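Local coordinates for protein transcriptional regulator, TetR family (Marinobacter aquaeolei, PDB 3NNR) that probably binds DNA as a dimeric, all-helical transcriptional regulator of the TetR family, at residues E16-K21 with S50-E55; Y66-P71 with N121-A126; E79-Y84 with E204-L209; F83-V88 with Q185-V190. One frame throughout, in Å; residues are numbered along the deposited sequence. Where two conformers were deposited one is given.

How the contacts relate
Contact 1 belongs to the helix-turn-helix end of the chain; contacts 2, 3 and 4 lie in the regulatory domain. Helix 49-67 joins the two parts, since it enters contact 1 near its start and contact 2 at its end, with the two centres about 24 Å apart. Helix 78-94 then carries contacts 3 and 4, whose centres are about 10 Å apart and which share Phe83 and Tyr84. Contact 2 touches both of these through that pair: Ile70 CD1 lies 3.5 Å from Tyr84 CZ. The side chains of Cys123, Met81 and Leu85, one from each of contacts 2, 3 and 4, come within about 4 Å of unidentified bound material, which may mark a pocket.

Contact 1: residues E16-K21 with S50-E55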
loop_
_atom_site.group_PDB
_atom_site.type_symbol
_atom_site.label_atom_id
_atom_site.label_comp_id
_atom_site.label_asym_id
_atom_site.label_seq_id
_atom_site.Cartn_x
_atom_site.Cartn_y
_atom_site.Cartn_z
ATOM N N GLU A 16 8.153 -9.351 -18.443
ATOM C CA GLU A 16 8.375 -8.071 -19.165
ATOM C C GLU A 16 7.050 -7.462 -19.616
ATOM O O GLU A 16 6.811 -6.265 -19.428
ATOM C CB GLU A 16 9.271 -8.257 -20.415
ATOM C CG GLU A 16 9.659 -6.943 -21.160
ATOM C CD GLU A 16 10.108 -7.159 -22.605
ATOM O OE1 GLU A 16 10.697 -8.217 -22.920
ATOM O OE2 GLU A 16 9.868 -6.249 -23.426
ATOM N N LEU A 17 6.205 -8.292 -20.237
ATOM C CA LEU A 17 4.888 -7.850 -20.735
ATOM C C LEU A 17 3.966 -7.495 -19.552
ATOM O O LEU A 17 3.360 -6.442 -19.570
ATOM C CB LEU A 17 4.267 -8.893 -21.661
ATOM C CG LEU A 17 4.942 -9.106 -23.026
ATOM C CD1 LEU A 17 4.450 -10.375 -23.624
ATOM C CD2 LEU A 17 4.729 -7.934 -24.011
ATOM N N PHE A 18 3.934 -8.317 -18.495
ATOM C CA PHE A 18 3.133 -7.998 -17.316
ATOM C C PHE A 18 3.562 -6.668 -16.666
ATOM O O PHE A 18 2.711 -5.871 -16.381
ATOM C CB PHE A 18 3.104 -9.112 -16.245
ATOM C CG PHE A 18 2.534 -10.452 -16.709
ATOM C CD1 PHE A 18 1.627 -10.572 -17.772
ATOM C CD2 PHE A 18 2.848 -11.607 -15.989
ATOM C CE1 PHE A 18 1.121 -11.852 -18.160
ATOM C CE2 PHE A 18 2.339 -12.876 -16.352
ATOM C CZ PHE A 18 1.467 -12.984 -17.446
ATOM N N ASN A 19 4.862 -6.454 -16.463
ATOM C CA ASN A 19 5.404 -5.232 -15.861
ATOM C C ASN A 19 5.131 -3.985 -16.710
ATOM O O ASN A 19 4.755 -2.930 -16.170
ATOM C CB ASN A 19 6.939 -5.320 -15.667
ATOM C CG ASN A 19 7.395 -6.215 -14.497
ATOM O OD1 ASN A 19 6.632 -6.633 -13.623
ATOM N ND2 ASN A 19 8.695 -6.454 -14.461
ATOM N N ASP A 20 5.275 -4.127 -18.020
ATOM C CA ASP A 20 5.143 -3.024 -18.953
ATOM C C ASP A 20 3.680 -2.691 -19.287
ATOM O O ASP A 20 3.311 -1.518 -19.267
ATOM C CB ASP A 20 5.936 -3.322 -20.241
ATOM C CG ASP A 20 6.048 -2.107 -21.169
ATOM O OD1 ASP A 20 6.572 -1.054 -20.714
ATOM O OD2 ASP A 20 5.648 -2.214 -22.362
ATOM N N LYS A 21 2.870 -3.697 -19.632
ATOM C CA LYS A 21 1.450 -3.478 -20.035
ATOM C C LYS A 21 0.391 -3.772 -18.949
ATOM O O LYS A 21 -0.741 -3.346 -19.089
ATOM C CB LYS A 21 1.102 -4.330 -21.270
ATOM C CG LYS A 21 1.981 -4.187 -22.515
ATOM C CD LYS A 21 1.863 -2.875 -23.189
ATOM C CE LYS A 21 2.629 -2.881 -24.524
ATOM N NZ LYS A 21 2.796 -1.498 -25.105
ATOM N N SER A 50 -2.335 -18.391 -15.250
ATOM C CA SER A 50 -2.108 -18.542 -13.784
ATOM C C SER A 50 -0.878 -19.359 -13.441
ATOM O O SER A 50 -0.243 -19.121 -12.409
ATOM C CB SER A 50 -3.304 -19.206 -13.087
ATOM O OG SER A 50 -4.457 -18.410 -13.221
ATOM N N ASP A 51 -0.582 -20.350 -14.280
ATOM C CA ASP A 51 0.581 -21.210 -14.090
ATOM C C ASP A 51 1.848 -20.441 -14.376
ATOM O O ASP A 51 2.828 -20.651 -13.688
ATOM C CB ASP A 51 0.491 -22.484 -14.916
ATOM C CG ASP A 51 -0.562 -23.465 -14.389
ATOM O OD1 ASP A 51 -1.138 -23.262 -13.297
ATOM O OD2 ASP A 51 -0.775 -24.499 -15.065
ATOM N N ILE A 52 1.795 -19.514 -15.338
ATOM C CA ILE A 52 2.934 -18.646 -15.639
ATOM C C ILE A 52 3.184 -17.783 -14.417
ATOM O O ILE A 52 4.287 -17.782 -13.872
ATOM C CB ILE A 52 2.743 -17.756 -16.908
ATOM C CG1 ILE A 52 2.625 -18.650 -18.165
ATOM C CG2 ILE A 52 3.942 -16.842 -17.113
ATOM C CD1 ILE A 52 2.344 -17.878 -19.503
ATOM N N ILE A 53 2.129 -17.115 -13.955
ATOM C CA ILE A 53 2.225 -16.194 -12.821
ATOM C C ILE A 53 2.750 -16.887 -11.554
ATOM O O ILE A 53 3.624 -16.331 -10.865
ATOM C CB ILE A 53 0.875 -15.519 -12.549
ATOM C CG1 ILE A 53 0.493 -14.593 -13.713
ATOM C CG2 ILE A 53 0.920 -14.681 -11.242
ATOM C CD1 ILE A 53 -0.957 -14.112 -13.635
ATOM N N TYR A 54 2.256 -18.096 -11.269
ATOM C CA TYR A 54 2.672 -18.819 -10.064
ATOM C C TYR A 54 4.176 -19.082 -10.083
ATOM O O TYR A 54 4.876 -18.837 -9.093
ATOM C CB TYR A 54 1.927 -20.133 -9.922
ATOM C CG TYR A 54 2.239 -20.925 -8.667
ATOM C CD1 TYR A 54 2.026 -20.368 -7.411
ATOM C CD2 TYR A 54 2.624 -22.267 -8.721
ATOM C CE1 TYR A 54 2.262 -21.084 -6.231
ATOM C CE2 TYR A 54 2.853 -23.025 -7.518
ATOM C CZ TYR A 54 2.666 -22.414 -6.289
ATOM O OH TYR A 54 2.890 -23.080 -5.120
ATOM N N GLU A 55 4.670 -19.562 -11.216
ATOM C CA GLU A 55 6.101 -19.846 -11.343
ATOM C C GLU A 55 6.962 -18.584 -11.283
ATOM O O GLU A 55 8.026 -18.610 -10.686
ATOM C CB GLU A 55 6.400 -20.682 -12.579
ATOM C CG GLU A 55 7.912 -21.132 -12.590
ATOM C CD GLU A 55 8.179 -22.430 -13.283
ATOM O OE1 GLU A 55 7.190 -23.181 -13.499
ATOM O OE2 GLU A 55 9.383 -22.712 -13.580
#
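Phe18 lays the CE2 corner of its ring on the CG1 methylene of Ile53, 3.6 Å from CE2 to CG1. The ring's CZ is the next atom along, 4.2 Å from the same Ile53 CG1. Ile52 joins from the neighbouring position with its branch methyl, CG2, which lies 4.3 Å from Phe18 CE2. One ring corner thus serves both isoleucines, and the ring slants against each of them. The CB of Phe18 points at helix 49-67, and with CG anti to the carbonyl carbon (chi1 -60°) the ring continues across the gap between two backbones whose closest CA atoms, those of Phe18 and Ile53, are 9.4 Å apart. Ile53 behaves differently: its CB is aimed along the helix flank, and the CG1 arm has to make the approach.

This is the seam between the first helix of the TetR-type DNA-binding domain, 6-21, and the start of helix 49-67, the long connector into the regulatory domain. The predicted helix-turn-helix motif, residues 27-46, lies between them in sequence and shares their core: Ile52 also packs on Ile31 and Phe46, while Phe18 packs on Ile26, just ahead of the motif. Phe97 also meets the Phe18 ring, the planes at about 40°, which ties this core to the regulatory domain. Beside it, the Asn19 side chain bonds to the backbone of Ser94 and Phe97. On another flank of helix 49-67, Asp51 forms a salt bridge with Arg111, and Tyr54 makes a cation-pi contact with the same arginine.

Contact 2: residues Y66-P71 with N121-A126; sequences YYLDIP and NRCLAA
Apolar contact comes first: Leu68 meets helix 110-136 at Ala126 and Cys123. The CB atoms of Leu68 and Ala126 face each other at 4.0 Å, and the small alanine side chain lets the backbones come within 6.3 Å, measured between the CA atoms of Leu68 and Ala126. The carbonyl oxygen of the same leucine is as close, Leu68 O lying 4.0 Å from Ala126 CB. One turn back on helix 110-136, Cys123 SG touches the end of the leucine, 4.2 Å from Leu68 CD1. The CG of Leu68 lies anti to its carbonyl carbon (chi1 -56°), which carries the isobutyl group along helix 110-136 to the sulfur.

Leu68 is where helix 49-67 runs out, the first residue to leave helical geometry, and the contact holds the end of this connector against the long helix 110-136 of the TetR regulatory domain. Ile70, in the loop that follows, points the same way and packs farther along that helix on Ile130 and Lys133.

Polar bridging is left to a water, which donates to Leu68 O at 3.3 Å and, weakly, to Arg122 O at 3.4 Å. Charge pairing lies just upstream, where the Arg122 guanidinium forms salt bridges with Glu61 and Asp65 of helix 49-67. An unidentified bound molecule comes about 4 Å from the Cys123 side chain.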
loop_
_atom_site.group_PDB
_atom_site.type_symbol
_atom_site.label_atom_id
_atom_site.label_comp_id
_atom_site.label_asym_id
_atom_site.label_seq_id
_atom_site.Cartn_x
_atom_site.Cartn_y
_atom_site.Cartn_z
ATOM N N TYR A 66 16.350 -15.579 -0.218
ATOM C CA TYR A 66 17.813 -15.628 -0.316
ATOM C C TYR A 66 18.361 -14.296 0.228
ATOM O O TYR A 66 19.249 -14.314 1.037
ATOM C CB TYR A 66 18.253 -15.913 -1.784
ATOM C CG TYR A 66 19.672 -16.398 -2.067
ATOM C CD1 TYR A 66 20.323 -17.319 -1.236
ATOM C CD2 TYR A 66 20.316 -16.051 -3.265
ATOM C CE1 TYR A 66 21.624 -17.810 -1.550
ATOM C CE2 TYR A 66 21.628 -16.534 -3.585
ATOM C CZ TYR A 66 22.280 -17.419 -2.729
ATOM O OH TYR A 66 23.570 -17.937 -3.063
ATOM N N TYR A 67 17.796 -13.156 -0.172
ATOM C CA TYR A 67 18.263 -11.884 0.368
ATOM C C TYR A 67 18.003 -11.753 1.880
ATOM O O TYR A 67 18.857 -11.248 2.599
ATOM C CB TYR A 67 17.629 -10.681 -0.351
ATOM C CG TYR A 67 17.893 -10.543 -1.843
ATOM C CD1 TYR A 67 19.102 -10.931 -2.419
ATOM C CD2 TYR A 67 16.948 -9.915 -2.670
ATOM C CE1 TYR A 67 19.341 -10.759 -3.785
ATOM C CE2 TYR A 67 17.179 -9.730 -4.039
ATOM C CZ TYR A 67 18.369 -10.149 -4.586
ATOM O OH TYR A 67 18.596 -9.979 -5.928
ATOM N N LEU A 68 16.838 -12.218 2.344
ATOM C CA LEU A 68 16.438 -12.137 3.770
ATOM C C LEU A 68 16.747 -13.382 4.622
ATOM O O LEU A 68 15.985 -13.703 5.566
ATOM C CB LEU A 68 14.964 -11.804 3.862
ATOM C CG LEU A 68 14.534 -10.532 3.149
ATOM C CD1 LEU A 68 13.032 -10.299 3.384
ATOM C CD2 LEU A 68 15.381 -9.334 3.625
ATOM N N ASP A 69 17.836 -14.077 4.267
ATOM C CA ASP A 69 18.339 -15.217 5.016
ATOM C C ASP A 69 19.384 -14.497 5.843
ATOM O O ASP A 69 20.477 -14.181 5.346
ATOM C CB ASP A 69 18.938 -16.294 4.102
ATOM C CG ASP A 69 19.409 -17.527 4.851
ATOM O OD1 ASP A 69 19.458 -17.546 6.103
ATOM O OD2 ASP A 69 19.741 -18.494 4.147
ATOM N N ILE A 70 18.989 -14.193 7.083
ATOM C CA ILE A 70 19.796 -13.415 8.014
ATOM C C ILE A 70 20.906 -14.285 8.612
ATOM O O ILE A 70 20.612 -15.367 9.150
ATOM C CB ILE A 70 18.959 -12.811 9.196
ATOM C CG1 ILE A 70 17.711 -12.082 8.703
ATOM C CG2 ILE A 70 19.827 -11.872 10.076
ATOM C CD1 ILE A 70 17.950 -11.046 7.655
ATOM N N PRO A 71 22.171 -13.829 8.506
ATOM C CA PRO A 71 23.246 -14.571 9.154
ATOM C C PRO A 71 23.121 -14.461 10.677
ATOM O O PRO A 71 22.868 -13.355 11.192
ATOM C CB PRO A 71 24.531 -13.884 8.656
ATOM C CG PRO A 71 24.111 -12.974 7.589
ATOM C CD PRO A 71 22.689 -12.684 7.746
ATOM N N ASN A 121 4.545 -13.852 6.138
ATOM C CA ASN A 121 4.978 -14.179 7.510
ATOM C C ASN A 121 6.500 -14.362 7.649
ATOM O O ASN A 121 7.068 -13.933 8.656
ATOM C CB ASN A 121 4.240 -15.396 8.076
ATOM C CG ASN A 121 2.729 -15.136 8.317
ATOM O OD1 ASN A 121 2.193 -14.070 8.020
ATOM N ND2 ASN A 121 2.056 -16.136 8.855
ATOM N N ARG A 122 7.142 -14.985 6.653
ATOM C CA ARG A 122 8.607 -15.132 6.619
ATOM C C ARG A 122 9.271 -13.754 6.533
ATOM O O ARG A 122 10.230 -13.469 7.277
ATOM C CB ARG A 122 9.081 -16.012 5.445
ATOM C CG ARG A 122 9.030 -17.514 5.726
ATOM C CD ARG A 122 9.517 -18.415 4.569
ATOM N NE ARG A 122 8.392 -18.818 3.720
ATOM C CZ ARG A 122 8.253 -18.630 2.403
ATOM N NH1 ARG A 122 9.209 -18.095 1.659
ATOM N NH2 ARG A 122 7.126 -19.042 1.804
ATOM N N CYS A 123 8.759 -12.914 5.633
ATOM C CA CYS A 123 9.290 -11.561 5.466
ATOM C C CYS A 123 9.153 -10.753 6.763
ATOM O O CYS A 123 10.147 -10.191 7.241
ATOM C CB CYS A 123 8.645 -10.849 4.276
ATOM S SG CYS A 123 9.099 -11.598 2.687
ATOM N N LEU A 124 7.958 -10.780 7.356
ATOM C CA LEU A 124 7.695 -10.126 8.647
ATOM C C LEU A 124 8.602 -10.670 9.749
ATOM O O LEU A 124 9.083 -9.903 10.579
ATOM C CB LEU A 124 6.229 -10.298 9.086
ATOM C CG LEU A 124 5.137 -9.559 8.326
ATOM C CD1 LEU A 124 3.781 -10.063 8.803
ATOM C CD2 LEU A 124 5.289 -8.062 8.555
ATOM N N ALA A 125 8.794 -11.994 9.768
ATOM C CA ALA A 125 9.682 -12.644 10.729
ATOM C C ALA A 125 11.164 -12.258 10.502
ATOM O O ALA A 125 11.967 -12.333 11.434
ATOM C CB ALA A 125 9.496 -14.168 10.679
ATOM N N ALA A 126 11.521 -11.874 9.277
ATOM C CA ALA A 126 12.880 -11.403 8.978
ATOM C C ALA A 126 13.015 -9.940 9.435
ATOM O O ALA A 126 14.084 -9.534 9.911
ATOM C CB ALA A 126 13.206 -11.560 7.502
HETATM O O HOH W 1 13.086 -14.979 6.320
#

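Contact 3: residues E79-Y84 with E204-L209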
loop_
_atom_site.group_PDB
_atom_site.type_symbol
_atom_site.label_atom_id
_atom_site.label_comp_id
_atom_site.label_asym_id
_atom_site.label_seq_id
_atom_site.Cartn_x
_atom_site.Cartn_y
_atom_site.Cartn_z
ATOM N N GLU A 79 25.698 -1.672 6.805
ATOM C CA GLU A 79 25.891 -2.058 5.404
ATOM C C GLU A 79 24.878 -3.195 5.093
ATOM O O GLU A 79 24.210 -3.186 4.031
ATOM C CB GLU A 79 27.352 -2.435 5.131
ATOM C CG GLU A 79 28.459 -1.275 5.306
ATOM C CD GLU A 79 28.796 -0.827 6.778
ATOM O OE1 GLU A 79 28.223 -1.376 7.750
ATOM O OE2 GLU A 79 29.631 0.098 6.966
ATOM N N ASP A 80 24.705 -4.127 6.042
ATOM C CA ASP A 80 23.670 -5.173 5.920
ATOM C C ASP A 80 22.270 -4.570 5.855
ATOM O O ASP A 80 21.419 -5.037 5.090
ATOM C CB ASP A 80 23.651 -6.136 7.116
ATOM C CG ASP A 80 24.866 -6.982 7.226
ATOM O OD1 ASP A 80 25.579 -7.219 6.222
ATOM O OD2 ASP A 80 25.085 -7.469 8.356
HETATM N N MSE A 81 22.026 -3.558 6.680
HETATM C CA MSE A 81 20.721 -2.905 6.706
HETATM C C MSE A 81 20.397 -2.309 5.316
HETATM O O MSE A 81 19.339 -2.588 4.755
HETATM C CB MSE A 81 20.661 -1.853 7.815
HETATM C CG MSE A 81 19.285 -1.291 8.054
HETATM SE SE MSE A 81 19.399 0.106 9.366
HETATM C CE MSE A 81 20.412 1.440 8.374
ATOM N N THR A 82 21.347 -1.564 4.756
ATOM C CA THR A 82 21.176 -0.935 3.446
ATOM C C THR A 82 21.004 -1.983 2.342
ATOM O O THR A 82 20.229 -1.775 1.410
ATOM C CB THR A 82 22.338 0.005 3.111
ATOM O OG1 THR A 82 23.553 -0.728 3.149
ATOM C CG2 THR A 82 22.438 1.090 4.125
ATOM N N PHE A 83 21.718 -3.105 2.455
ATOM C CA PHE A 83 21.577 -4.193 1.498
ATOM C C PHE A 83 20.139 -4.776 1.576
ATOM O O PHE A 83 19.434 -4.860 0.555
ATOM C CB PHE A 83 22.629 -5.280 1.683
ATOM C CG PHE A 83 22.160 -6.588 1.170
ATOM C CD1 PHE A 83 22.037 -6.789 -0.196
ATOM C CD2 PHE A 83 21.708 -7.576 2.048
ATOM C CE1 PHE A 83 21.501 -7.977 -0.682
ATOM C CE2 PHE A 83 21.199 -8.765 1.575
ATOM C CZ PHE A 83 21.090 -8.972 0.204
ATOM N N TYR A 84 19.689 -5.153 2.774
ATOM C CA TYR A 84 18.334 -5.694 2.923
ATOM C C TYR A 84 17.287 -4.756 2.313
ATOM O O TYR A 84 16.373 -5.212 1.596
ATOM C CB TYR A 84 17.945 -5.982 4.392
ATOM C CG TYR A 84 18.834 -6.969 5.146
ATOM C CD1 TYR A 84 19.181 -8.200 4.597
ATOM C CD2 TYR A 84 19.280 -6.692 6.439
ATOM C CE1 TYR A 84 19.985 -9.116 5.298
ATOM C CE2 TYR A 84 20.111 -7.603 7.146
ATOM C CZ TYR A 84 20.452 -8.805 6.573
ATOM O OH TYR A 84 21.268 -9.688 7.250
ATOM N N GLU A 204 24.053 9.738 14.863
ATOM C CA GLU A 204 24.838 10.530 13.876
ATOM C C GLU A 204 24.899 9.895 12.472
ATOM O O GLU A 204 24.515 10.531 11.478
ATOM C CB GLU A 204 26.264 10.801 14.399
ATOM N N ARG A 205 25.334 8.636 12.415
ATOM C CA ARG A 205 25.496 7.896 11.137
ATOM C C ARG A 205 24.188 7.455 10.468
ATOM O O ARG A 205 24.040 7.617 9.250
ATOM C CB ARG A 205 26.413 6.667 11.302
ATOM C CG ARG A 205 27.892 6.987 11.352
ATOM C CD ARG A 205 28.700 5.771 11.818
ATOM N NE ARG A 205 28.565 5.542 13.266
ATOM C CZ ARG A 205 29.046 4.488 13.938
ATOM N NH1 ARG A 205 29.688 3.493 13.309
ATOM N NH2 ARG A 205 28.862 4.412 15.263
ATOM N N VAL A 206 23.263 6.880 11.240
ATOM C CA VAL A 206 21.982 6.414 10.666
ATOM C C VAL A 206 21.205 7.598 10.054
ATOM O O VAL A 206 20.659 7.445 8.967
ATOM C CB VAL A 206 21.105 5.604 11.647
ATOM C CG1 VAL A 206 19.871 5.084 10.932
ATOM C CG2 VAL A 206 21.876 4.434 12.232
ATOM N N LEU A 207 21.172 8.755 10.728
ATOM C CA LEU A 207 20.575 9.978 10.130
ATOM C C LEU A 207 21.348 10.432 8.884
ATOM O O LEU A 207 20.740 10.878 7.906
ATOM C CB LEU A 207 20.530 11.142 11.117
ATOM C CG LEU A 207 19.386 11.273 12.117
ATOM C CD1 LEU A 207 18.927 9.944 12.656
ATOM C CD2 LEU A 207 19.799 12.238 13.241
ATOM N N ALA A 208 22.683 10.340 8.949
ATOM C CA ALA A 208 23.591 10.716 7.832
ATOM C C ALA A 208 23.332 9.845 6.612
ATOM O O ALA A 208 23.285 10.335 5.480
ATOM C CB ALA A 208 25.069 10.624 8.264
ATOM N N LEU A 209 23.156 8.552 6.882
ATOM C CA LEU A 209 22.815 7.547 5.881
ATOM C C LEU A 209 21.429 7.802 5.288
ATOM O O LEU A 209 21.252 7.725 4.065
ATOM C CB LEU A 209 22.833 6.152 6.531
ATOM C CG LEU A 209 22.561 4.895 5.687
ATOM C CD1 LEU A 209 23.574 4.718 4.527
ATOM C CD2 LEU A 209 22.593 3.696 6.621
#
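The last helix of the TetR-type regulatory domain, 200-211, rests on helix 78-94 by setting Leu209 against Met81 and Thr82. The two segments run in roughly the same direction, 29° apart, but their axes stay 12.3 Å from each other, so side-chain ends do the touching. Leu209 points its CB at the other helix and holds CG anti to the backbone N (chi1 -178°), which sends both methyls forward. Its CD2 takes two neighbours, Met81 CE and Thr82 CG2, each at 3.6 Å from Leu209 CD2, while CD1 stands 3.8 Å from Thr82 CG2. Met81, a selenomethionine in this crystal, lies alongside the leucine and points the other way; a bend at its last torsion, chi3 67°, turns CE toward Leu209, with Val206 CG1 a looser neighbour.

The methyl of Thr82 is presented to Leu209 while its hydroxyl stays with its own helix: OG1 donates to Glu79 O at 2.7 Å, from the same face of that carbonyl as Phe83 N. A serine here would probably leave both methyls of Leu209 without their neighbour on this side and open a gap against the leucine. Unidentified bound material lies about 4 Å from the Met81 side chain. The arrangement is that of a C-terminal helix packed through apolar side chains on helix 78-94 of the all-helical TetR regulatory domain.

Contact 4: residues F83-V88 with Q185-V190; sequences FYLESV and QGIYQV
Leu85 and Ile187 meet at a slant where helix 78-94 meets helix 186-194 in the helical regulatory domain of this TetR-family protein. The segments run at 134° to each other with axes 10.8 Å apart, and Leu85 reaches across between them. Its two methyls part company: CD1 sits 3.8 Å from Ile187 CG2, while CD2 reaches Val190 CG1 at 4.0 Å, leucine and valine lying side by side with their ends pointing opposite ways. Ile187 divides likewise. With CG1 anti to the carbonyl carbon (chi1 -69°), its long arm passes Leu85 CB on its way to Glu86, leaving CG2 for the leucine methyl. An alanine in its place would probably open a gap beside Leu85 and leave the aliphatic part of Glu86 without its apolar neighbour.

Leu85 and Val190 also both pack on Ile159 of helix 145-160. Elsewhere on helix 186-194 the dimer is served: Tyr188 packs on Ala150 of the second subunit, and Gln189 O accepts a bond from Asn154 of that subunit. Glu86 hydrogen-bonds the Tyr213 hydroxyl through its carboxylate, and its CG methylene lies 3.8 Å from Ile187 CD1.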
loop_
_atom_site.group_PDB
_atom_site.type_symbol
_atom_site.label_atom_id
_atom_site.label_comp_id
_atom_site.label_asym_id
_atom_site.label_seq_id
_atom_site.Cartn_x
_atom_site.Cartn_y
_atom_site.Cartn_z
ATOM N N PHE A 83 21.718 -3.105 2.455
ATOM C CA PHE A 83 21.577 -4.193 1.498
ATOM C C PHE A 83 20.139 -4.776 1.576
ATOM O O PHE A 83 19.434 -4.860 0.555
ATOM C CB PHE A 83 22.629 -5.280 1.683
ATOM C CG PHE A 83 22.160 -6.588 1.170
ATOM C CD1 PHE A 83 22.037 -6.789 -0.196
ATOM C CD2 PHE A 83 21.708 -7.576 2.048
ATOM C CE1 PHE A 83 21.501 -7.977 -0.682
ATOM C CE2 PHE A 83 21.199 -8.765 1.575
ATOM C CZ PHE A 83 21.090 -8.972 0.204
ATOM N N TYR A 84 19.689 -5.153 2.774
ATOM C CA TYR A 84 18.334 -5.694 2.923
ATOM C C TYR A 84 17.287 -4.756 2.313
ATOM O O TYR A 84 16.373 -5.212 1.596
ATOM C CB TYR A 84 17.945 -5.982 4.392
ATOM C CG TYR A 84 18.834 -6.969 5.146
ATOM C CD1 TYR A 84 19.181 -8.200 4.597
ATOM C CD2 TYR A 84 19.280 -6.692 6.439
ATOM C CE1 TYR A 84 19.985 -9.116 5.298
ATOM C CE2 TYR A 84 20.111 -7.603 7.146
ATOM C CZ TYR A 84 20.452 -8.805 6.573
ATOM O OH TYR A 84 21.268 -9.688 7.250
ATOM N N LEU A 85 17.423 -3.454 2.580
ATOM C CA LEU A 85 16.474 -2.462 2.073
ATOM C C LEU A 85 16.580 -2.292 0.565
ATOM O O LEU A 85 15.603 -2.438 -0.118
ATOM C CB LEU A 85 16.627 -1.105 2.786
ATOM C CG LEU A 85 16.152 -1.041 4.226
ATOM C CD1 LEU A 85 16.501 0.304 4.817
ATOM C CD2 LEU A 85 14.662 -1.288 4.291
ATOM N N GLU A 86 17.766 -2.012 0.056
ATOM C CA GLU A 86 17.943 -1.839 -1.402
ATOM C C GLU A 86 17.501 -3.039 -2.254
ATOM O O GLU A 86 16.843 -2.864 -3.281
ATOM C CB GLU A 86 19.395 -1.495 -1.753
ATOM C CG GLU A 86 19.769 -0.034 -1.424
ATOM C CD GLU A 86 21.096 0.427 -2.030
ATOM O OE1 GLU A 86 21.564 -0.141 -3.042
ATOM O OE2 GLU A 86 21.655 1.402 -1.510
ATOM N N SER A 87 17.864 -4.237 -1.800
ATOM C CA SER A 87 17.604 -5.472 -2.528
ATOM C C SER A 87 16.127 -5.793 -2.608
ATOM O O SER A 87 15.661 -6.239 -3.643
ATOM C CB SER A 87 18.408 -6.637 -1.916
ATOM O OG SER A 87 17.970 -6.986 -0.615
ATOM N N VAL A 88 15.406 -5.565 -1.509
ATOM C CA VAL A 88 13.957 -5.724 -1.470
ATOM C C VAL A 88 13.310 -4.663 -2.392
ATOM O O VAL A 88 12.419 -5.003 -3.140
ATOM C CB VAL A 88 13.393 -5.656 -0.017
ATOM C CG1 VAL A 88 11.906 -5.642 -0.023
ATOM C CG2 VAL A 88 13.875 -6.861 0.778
ATOM N N GLN A 185 14.222 5.908 -3.113
ATOM C CA GLN A 185 14.020 7.007 -2.124
ATOM C C GLN A 185 12.931 6.706 -0.998
ATOM O O GLN A 185 12.715 7.491 -0.083
ATOM C CB GLN A 185 13.810 8.318 -2.913
ATOM C CG GLN A 185 15.149 8.780 -3.637
ATOM C CD GLN A 185 14.976 9.415 -5.034
ATOM O OE1 GLN A 185 14.340 8.837 -5.900
ATOM N NE2 GLN A 185 15.630 10.560 -5.268
ATOM N N GLY A 186 12.254 5.554 -1.100
ATOM C CA GLY A 186 11.379 5.002 -0.060
ATOM C C GLY A 186 12.125 4.482 1.166
ATOM O O GLY A 186 11.508 4.234 2.220
ATOM N N ILE A 187 13.439 4.295 1.031
ATOM C CA ILE A 187 14.314 3.943 2.149
ATOM C C ILE A 187 14.289 5.066 3.213
ATOM O O ILE A 187 14.275 4.775 4.406
ATOM C CB ILE A 187 15.736 3.667 1.673
ATOM C CG1 ILE A 187 15.776 2.364 0.860
ATOM C CG2 ILE A 187 16.706 3.559 2.851
ATOM C CD1 ILE A 187 17.137 2.086 0.278
ATOM N N TYR A 188 14.261 6.328 2.763
ATOM C CA TYR A 188 14.145 7.494 3.633
ATOM C C TYR A 188 12.910 7.355 4.537
ATOM O O TYR A 188 12.991 7.601 5.755
ATOM C CB TYR A 188 14.066 8.770 2.770
ATOM C CG TYR A 188 13.867 10.105 3.498
ATOM C CD1 TYR A 188 14.883 10.666 4.291
ATOM C CD2 TYR A 188 12.682 10.850 3.330
ATOM C CE1 TYR A 188 14.699 11.907 4.936
ATOM C CE2 TYR A 188 12.500 12.086 3.962
ATOM C CZ TYR A 188 13.507 12.609 4.769
ATOM O OH TYR A 188 13.307 13.831 5.393
ATOM N N GLN A 189 11.796 6.925 3.939
ATOM C CA GLN A 189 10.536 6.723 4.673
ATOM C C GLN A 189 10.595 5.563 5.674
ATOM O O GLN A 189 10.019 5.680 6.762
ATOM C CB GLN A 189 9.354 6.548 3.709
ATOM C CG GLN A 189 9.057 7.797 2.860
ATOM C CD GLN A 189 8.636 8.990 3.667
ATOM O OE1 GLN A 189 7.804 8.871 4.545
ATOM N NE2 GLN A 189 9.188 10.149 3.361
ATOM N N VAL A 190 11.259 4.463 5.311
ATOM C CA VAL A 190 11.437 3.321 6.225
ATOM C C VAL A 190 12.343 3.709 7.399
ATOM O O VAL A 190 12.034 3.402 8.550
ATOM C CB VAL A 190 12.002 2.062 5.527
ATOM C CG1 VAL A 190 12.280 0.993 6.547
ATOM C CG2 VAL A 190 10.996 1.539 4.481
#